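Local coordinates for ribokinase, putative (PDB 3B1N), which probably phosphorylates nucleosides, as a nucleoside kinase of the pfkB (ribokinase) family that binds ADP and the nucleoside analogue mizoribine, at residues 44-58 with 74-87. Sequence-based numbering, arbitrary orientation.
With MZR (5-hydroxy-1-(beta-D-ribofuranosyl)-1H-imidazole-4-carboxamide), chain F.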
loop_
_atom_site.group_PDB
_atom_site.type_symbol
_atom_site.label_atom_id
_atom_site.label_comp_id
_atom_site.label_asym_id
_atom_site.label_seq_id
_atom_site.Cartn_x
_atom_site.Cartn_y
_atom_site.Cartn_z
ATOM N N ARG B 44 -13.879 5.717 -4.167
ATOM C CA ARG B 44 -13.743 4.458 -4.885
ATOM C C ARG B 44 -13.903 4.638 -6.387
ATOM O O ARG B 44 -14.778 5.336 -6.898
ATOM C CB ARG B 44 -14.600 3.337 -4.281
ATOM C CG ARG B 44 -14.228 3.024 -2.835
ATOM C CD ARG B 44 -14.605 1.608 -2.453
ATOM N NE ARG B 44 -16.015 1.293 -2.676
ATOM C CZ ARG B 44 -16.551 0.100 -2.416
ATOM N NH1 ARG B 44 -15.786 -0.883 -1.930
ATOM N NH2 ARG B 44 -17.849 -0.107 -2.658
ATOM N N GLU B 45 -12.979 4.019 -7.090
ATOM C CA GLU B 45 -12.919 4.130 -8.540
ATOM C C GLU B 45 -13.338 2.773 -9.080
ATOM O O GLU B 45 -13.135 1.713 -8.460
ATOM C CB GLU B 45 -11.500 4.392 -9.014
ATOM C CG GLU B 45 -10.800 5.661 -8.550
ATOM C CD GLU B 45 -11.248 6.909 -9.240
ATOM O OE1 GLU B 45 -12.245 6.871 -10.007
ATOM O OE2 GLU B 45 -10.568 7.944 -8.997
ATOM N N PHE B 46 -13.906 2.790 -10.271
ATOM C CA PHE B 46 -14.240 1.543 -10.923
ATOM C C PHE B 46 -12.999 0.849 -11.473
ATOM O O PHE B 46 -12.227 1.469 -12.228
ATOM C CB PHE B 46 -15.248 1.833 -12.072
ATOM C CG PHE B 46 -16.547 2.402 -11.581
ATOM C CD1 PHE B 46 -17.489 1.591 -10.990
ATOM C CD2 PHE B 46 -16.777 3.781 -11.664
ATOM C CE1 PHE B 46 -18.706 2.122 -10.542
ATOM C CE2 PHE B 46 -17.990 4.327 -11.190
ATOM C CZ PHE B 46 -18.936 3.504 -10.634
ATOM N N GLY B 47 -12.836 -0.440 -11.108
ATOM C CA GLY B 47 -11.603 -1.142 -11.382
ATOM C C GLY B 47 -11.834 -2.622 -11.526
ATOM O O GLY B 47 -12.916 -3.051 -11.928
ATOM N N GLY B 48 -10.792 -3.383 -11.250
ATOM C CA GLY B 48 -10.754 -4.820 -11.542
ATOM C C GLY B 48 -10.294 -5.001 -12.974
ATOM O O GLY B 48 -10.603 -4.188 -13.884
ATOM N N CYS B 49 -9.523 -6.042 -13.192
ATOM C CA CYS B 49 -8.903 -6.254 -14.497
ATOM C C CYS B 49 -9.922 -6.434 -15.618
ATOM O O CYS B 49 -9.753 -5.882 -16.703
ATOM C CB CYS B 49 -7.967 -7.455 -14.398
ATOM S SG CYS B 49 -6.560 -7.072 -13.219
ATOM N N ALA B 50 -11.001 -7.174 -15.346
ATOM C CA ALA B 50 -12.013 -7.340 -16.406
ATOM C C ALA B 50 -12.719 -6.040 -16.676
ATOM O O ALA B 50 -13.026 -5.748 -17.839
ATOM C CB ALA B 50 -13.032 -8.427 -16.064
ATOM N N GLY B 51 -13.017 -5.263 -15.647
ATOM C CA GLY B 51 -13.708 -3.986 -15.868
ATOM C C GLY B 51 -12.777 -3.094 -16.711
ATOM O O GLY B 51 -13.239 -2.424 -17.664
ATOM N N ASN B 52 -11.507 -3.034 -16.323
ATOM C CA ASN B 52 -10.568 -2.127 -17.019
ATOM C C ASN B 52 -10.354 -2.508 -18.473
ATOM O O ASN B 52 -10.364 -1.649 -19.355
ATOM C CB ASN B 52 -9.219 -2.171 -16.292
ATOM C CG ASN B 52 -9.305 -1.673 -14.837
ATOM O OD1 ASN B 52 -10.239 -0.988 -14.415
ATOM N ND2 ASN B 52 -8.239 -1.977 -14.095
ATOM N N ILE B 53 -10.167 -3.799 -18.716
ATOM C CA ILE B 53 -9.865 -4.246 -20.074
ATOM C C ILE B 53 -11.100 -4.056 -20.925
ATOM O O ILE B 53 -10.975 -3.599 -22.067
ATOM C CB ILE B 53 -9.386 -5.726 -20.068
ATOM C CG1 ILE B 53 -8.014 -5.849 -19.395
ATOM C CG2 ILE B 53 -9.358 -6.288 -21.534
ATOM C CD1 ILE B 53 -7.682 -7.287 -19.014
ATOM N N ALA B 54 -12.270 -4.418 -20.384
ATOM C CA ALA B 54 -13.505 -4.206 -21.154
ATOM C C ALA B 54 -13.731 -2.739 -21.423
ATOM O O ALA B 54 -14.235 -2.378 -22.492
ATOM C CB ALA B 54 -14.697 -4.804 -20.434
ATOM N N TYR B 55 -13.419 -1.857 -20.465
ATOM C CA TYR B 55 -13.645 -0.415 -20.670
ATOM C C TYR B 55 -12.809 0.050 -21.886
ATOM O O TYR B 55 -13.322 0.811 -22.722
ATOM C CB TYR B 55 -13.262 0.345 -19.386
ATOM C CG TYR B 55 -13.418 1.842 -19.510
ATOM C CD1 TYR B 55 -14.675 2.431 -19.407
ATOM C CD2 TYR B 55 -12.316 2.631 -19.749
ATOM C CE1 TYR B 55 -14.835 3.807 -19.575
ATOM C CE2 TYR B 55 -12.468 4.028 -19.884
ATOM C CZ TYR B 55 -13.706 4.578 -19.805
ATOM O OH TYR B 55 -13.907 5.950 -19.948
ATOM N N ALA B 56 -11.556 -0.376 -21.953
ATOM C CA ALA B 56 -10.680 -0.029 -23.074
ATOM C C ALA B 56 -11.212 -0.566 -24.400
ATOM O O ALA B 56 -11.286 0.188 -25.378
ATOM C CB ALA B 56 -9.265 -0.508 -22.830
ATOM N N LEU B 57 -11.659 -1.813 -24.397
ATOM C CA LEU B 57 -12.164 -2.414 -25.643
ATOM C C LEU B 57 -13.425 -1.653 -26.065
ATOM O O LEU B 57 -13.612 -1.375 -27.275
ATOM C CB LEU B 57 -12.351 -3.906 -25.442
ATOM C CG LEU B 57 -12.836 -4.625 -26.699
ATOM C CD1 LEU B 57 -11.809 -4.375 -27.819
ATOM C CD2 LEU B 57 -12.859 -6.103 -26.340
ATOM N N ASN B 58 -14.269 -1.262 -25.107
ATOM C CA ASN B 58 -15.499 -0.511 -25.365
ATOM C C ASN B 58 -15.223 0.881 -25.915
ATOM O O ASN B 58 -15.934 1.377 -26.841
ATOM C CB ASN B 58 -16.343 -0.465 -24.076
ATOM C CG ASN B 58 -17.751 0.006 -24.316
ATOM O OD1 ASN B 58 -18.490 -0.623 -25.096
ATOM N ND2 ASN B 58 -18.124 1.104 -23.687
ATOM N N ASP B 74 -22.893 -3.924 -2.746
ATOM C CA ASP B 74 -22.399 -2.674 -3.331
ATOM C C ASP B 74 -22.171 -2.775 -4.829
ATOM O O ASP B 74 -21.528 -1.918 -5.385
ATOM C CB ASP B 74 -21.152 -2.198 -2.593
ATOM C CG ASP B 74 -20.057 -3.215 -2.595
ATOM O OD1 ASP B 74 -20.233 -4.295 -3.207
ATOM O OD2 ASP B 74 -19.005 -2.918 -1.956
ATOM N N ALA B 75 -22.802 -3.760 -5.467
ATOM C CA ALA B 75 -22.678 -3.920 -6.939
ATOM C C ALA B 75 -23.362 -2.814 -7.741
ATOM O O ALA B 75 -22.932 -2.569 -8.891
ATOM C CB ALA B 75 -23.214 -5.229 -7.388
ATOM N N GLN B 76 -24.401 -2.179 -7.212
ATOM C CA GLN B 76 -25.273 -1.363 -8.093
ATOM C C GLN B 76 -24.578 -0.243 -8.865
ATOM O O GLN B 76 -24.865 -0.105 -10.076
ATOM C CB GLN B 76 -26.483 -0.798 -7.311
ATOM C CG GLN B 76 -27.689 -0.430 -8.255
ATOM C CD GLN B 76 -28.253 -1.655 -8.972
ATOM O OE1 GLN B 76 -28.665 -2.625 -8.304
ATOM N NE2 GLN B 76 -28.309 -1.626 -10.304
ATOM N N PRO B 77 -23.658 0.495 -8.238
ATOM C CA PRO B 77 -22.999 1.544 -9.044
ATOM C C PRO B 77 -22.268 0.986 -10.251
ATOM O O PRO B 77 -22.241 1.627 -11.324
ATOM C CB PRO B 77 -22.036 2.209 -8.049
ATOM C CG PRO B 77 -22.805 2.052 -6.729
ATOM C CD PRO B 77 -23.355 0.646 -6.797
ATOM N N TYR B 78 -21.647 -0.173 -10.112
ATOM C CA TYR B 78 -20.946 -0.789 -11.242
ATOM C C TYR B 78 -21.921 -1.299 -12.285
ATOM O O TYR B 78 -21.647 -1.116 -13.477
ATOM C CB TYR B 78 -20.002 -1.921 -10.756
ATOM C CG TYR B 78 -18.630 -1.901 -11.420
ATOM C CD1 TYR B 78 -17.454 -2.086 -10.668
ATOM C CD2 TYR B 78 -18.508 -1.831 -12.808
ATOM C CE1 TYR B 78 -16.204 -2.098 -11.265
ATOM C CE2 TYR B 78 -17.263 -1.839 -13.414
ATOM C CZ TYR B 78 -16.108 -1.977 -12.632
ATOM O OH TYR B 78 -14.891 -2.000 -13.260
ATOM N N LEU B 79 -23.036 -1.921 -11.853
ATOM C CA LEU B 79 -24.045 -2.388 -12.811
ATOM C C LEU B 79 -24.568 -1.192 -13.573
ATOM O O LEU B 79 -24.698 -1.290 -14.833
ATOM C CB LEU B 79 -25.198 -3.117 -12.131
ATOM C CG LEU B 79 -24.725 -4.344 -11.340
ATOM C CD1 LEU B 79 -25.927 -4.934 -10.657
ATOM C CD2 LEU B 79 -24.028 -5.405 -12.228
ATOM N N ASP B 80 -24.834 -0.086 -12.857
ATOM C CA ASP B 80 -25.428 1.103 -13.544
ATOM C C ASP B 80 -24.421 1.701 -14.512
ATOM O O ASP B 80 -24.787 2.140 -15.598
ATOM C CB ASP B 80 -25.851 2.108 -12.478
ATOM C CG ASP B 80 -27.056 1.638 -11.687
ATOM O OD1 ASP B 80 -27.674 0.610 -12.030
ATOM O OD2 ASP B 80 -27.377 2.369 -10.739
ATOM N N ARG B 81 -23.151 1.677 -14.149
ATOM C CA ARG B 81 -22.112 2.189 -15.031
ATOM C C ARG B 81 -22.011 1.337 -16.306
ATOM O O ARG B 81 -21.862 1.871 -17.408
ATOM C CB ARG B 81 -20.786 2.174 -14.294
ATOM C CG ARG B 81 -19.584 2.437 -15.187
ATOM C CD ARG B 81 -18.334 2.363 -14.351
ATOM N NE ARG B 81 -17.110 2.611 -15.149
ATOM C CZ ARG B 81 -16.728 3.826 -15.507
ATOM N NH1 ARG B 81 -17.492 4.850 -15.175
ATOM N NH2 ARG B 81 -15.611 4.024 -16.202
ATOM N N MET B 82 -22.126 0.015 -16.175
ATOM C CA MET B 82 -22.032 -0.850 -17.329
ATOM C C MET B 82 -23.173 -0.515 -18.263
ATOM O O MET B 82 -22.953 -0.399 -19.480
ATOM C CB MET B 82 -22.114 -2.296 -16.881
ATOM C CG MET B 82 -20.813 -2.704 -16.253
ATOM S SD MET B 82 -20.895 -4.405 -15.682
ATOM C CE MET B 82 -21.063 -5.274 -17.220
ATOM N N ASP B 83 -24.363 -0.302 -17.711
ATOM C CA ASP B 83 -25.528 0.055 -18.524
ATOM C C ASP B 83 -25.292 1.378 -19.264
ATOM O O ASP B 83 -25.593 1.439 -20.474
ATOM C CB ASP B 83 -26.790 0.194 -17.677
ATOM C CG ASP B 83 -27.320 -1.120 -17.156
ATOM O OD1 ASP B 83 -28.224 -1.051 -16.289
ATOM O OD2 ASP B 83 -26.892 -2.220 -17.603
ATOM N N ALA B 84 -24.762 2.385 -18.569
ATOM C CA ALA B 84 -24.491 3.715 -19.152
ATOM C C ALA B 84 -23.486 3.614 -20.287
ATOM O O ALA B 84 -23.577 4.349 -21.290
ATOM C CB ALA B 84 -23.971 4.659 -18.075
ATOM N N LEU B 85 -22.528 2.727 -20.154
ATOM C CA LEU B 85 -21.441 2.619 -21.169
ATOM C C LEU B 85 -21.753 1.712 -22.329
ATOM O O LEU B 85 -21.005 1.725 -23.330
ATOM C CB LEU B 85 -20.136 2.129 -20.507
ATOM C CG LEU B 85 -19.493 3.110 -19.531
ATOM C CD1 LEU B 85 -18.389 2.433 -18.724
ATOM C CD2 LEU B 85 -18.949 4.359 -20.263
ATOM N N GLY B 86 -22.824 0.924 -22.210
ATOM C CA GLY B 86 -23.176 -0.116 -23.186
ATOM C C GLY B 86 -22.388 -1.412 -23.045
ATOM O O GLY B 86 -22.276 -2.191 -24.003
ATOM N N LEU B 87 -21.901 -1.682 -21.828
ATOM C CA LEU B 87 -21.218 -2.951 -21.513
ATOM C C LEU B 87 -22.245 -3.990 -21.052
ATOM O O LEU B 87 -22.993 -3.766 -20.078
ATOM C CB LEU B 87 -20.126 -2.741 -20.455
ATOM C CG LEU B 87 -18.888 -1.921 -20.846
ATOM C CD1 LEU B 87 -18.115 -1.450 -19.651
ATOM C CD2 LEU B 87 -18.004 -2.815 -21.679
HETATM N N1 MZR F . -6.561 -10.281 -8.324
HETATM O O3 MZR F . -7.504 -8.096 -9.780
HETATM C C4 MZR F . -6.531 -7.459 -8.981
HETATM C C5 MZR F . -5.684 -8.106 -8.004
HETATM C C6 MZR F . -5.707 -9.527 -7.652
HETATM O O6 MZR F . -4.921 -9.875 -6.745
HETATM N N7 MZR F . -4.934 -7.079 -7.518
HETATM C C8 MZR F . -5.294 -5.940 -8.153
HETATM N N9 MZR F . -6.286 -6.159 -9.064
HETATM C "C1'" MZR F . -6.892 -5.170 -9.972
HETATM C "C2'" MZR F . -7.327 -3.844 -9.375
HETATM O "O2'" MZR F . -8.704 -3.988 -9.039
HETATM C "C3'" MZR F . -6.997 -2.845 -10.513
HETATM O "O3'" MZR F . -8.099 -2.124 -11.070
HETATM C "C4'" MZR F . -6.319 -3.677 -11.569
HETATM O "O4'" MZR F . -5.836 -4.798 -10.851
HETATM C "C5'" MZR F . -5.177 -2.927 -12.213
HETATM O "O5'" MZR F . -4.629 -3.811 -13.227
HETATM O O HOH W 1 -16.696 -3.797 -1.467
HETATM O O HOH W 2 -15.045 6.815 -17.145
#
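Tyr78 OH is held by two partners. It donates to Gly47 O at 2.6 Å, in the carbonyl plane and on a lone pair, and it also bonds to Gln290 NE2. The hydroxyl lies 3.5 Å from CA of Gly51, a residue without a side chain. Phe46 sends its ring edge onto the Tyr78 face, a T-shaped pair with centroids 5.0 Å apart and planes at 76°. On one face of the Phe46 ring sits Arg81. Its CD makes a CH-pi contact 3.4 Å from the ring centroid, and its guanidinium lies nearly parallel to the ring. The Arg81 chain is extended, with CG anti to the backbone N (chi1 169°), which carries the guanidinium across to Tyr55. There NH2 bonds to Gln290 OE1, and a water links it to Tyr55 OH, which also bonds to Tyr292 O. Leu85 CD1 meets the Tyr55 ring at its edge.

Farther along, Asn58 ND2 donates to Leu85 O at 3.0 Å from above the carbonyl plane, next to the Schellman turn at Gly86. Leu87 CD2 packs on Asn58 CB. At the other end Arg44 NH2 makes a nearly straight salt bridge to Asp74 OD2 (3.1 Å). Arg44 NH1 also bonds to Gln102 and Asp74 OD1 to Ser100, and a water joins Arg44 NH1 to Asp74 OD2.

Helices 49-58 and 76-85 run nearly parallel, 15° apart. By holding Gly47 O, Tyr78 ties helix 76-85 to the glycine turn that leads into helix 49-58. In that turn Gly48 N, with Asn52 ND2 from the helix, binds O3' of mizoribine, in the Gly-Gly nucleoside-binding motif of the ribokinase fold.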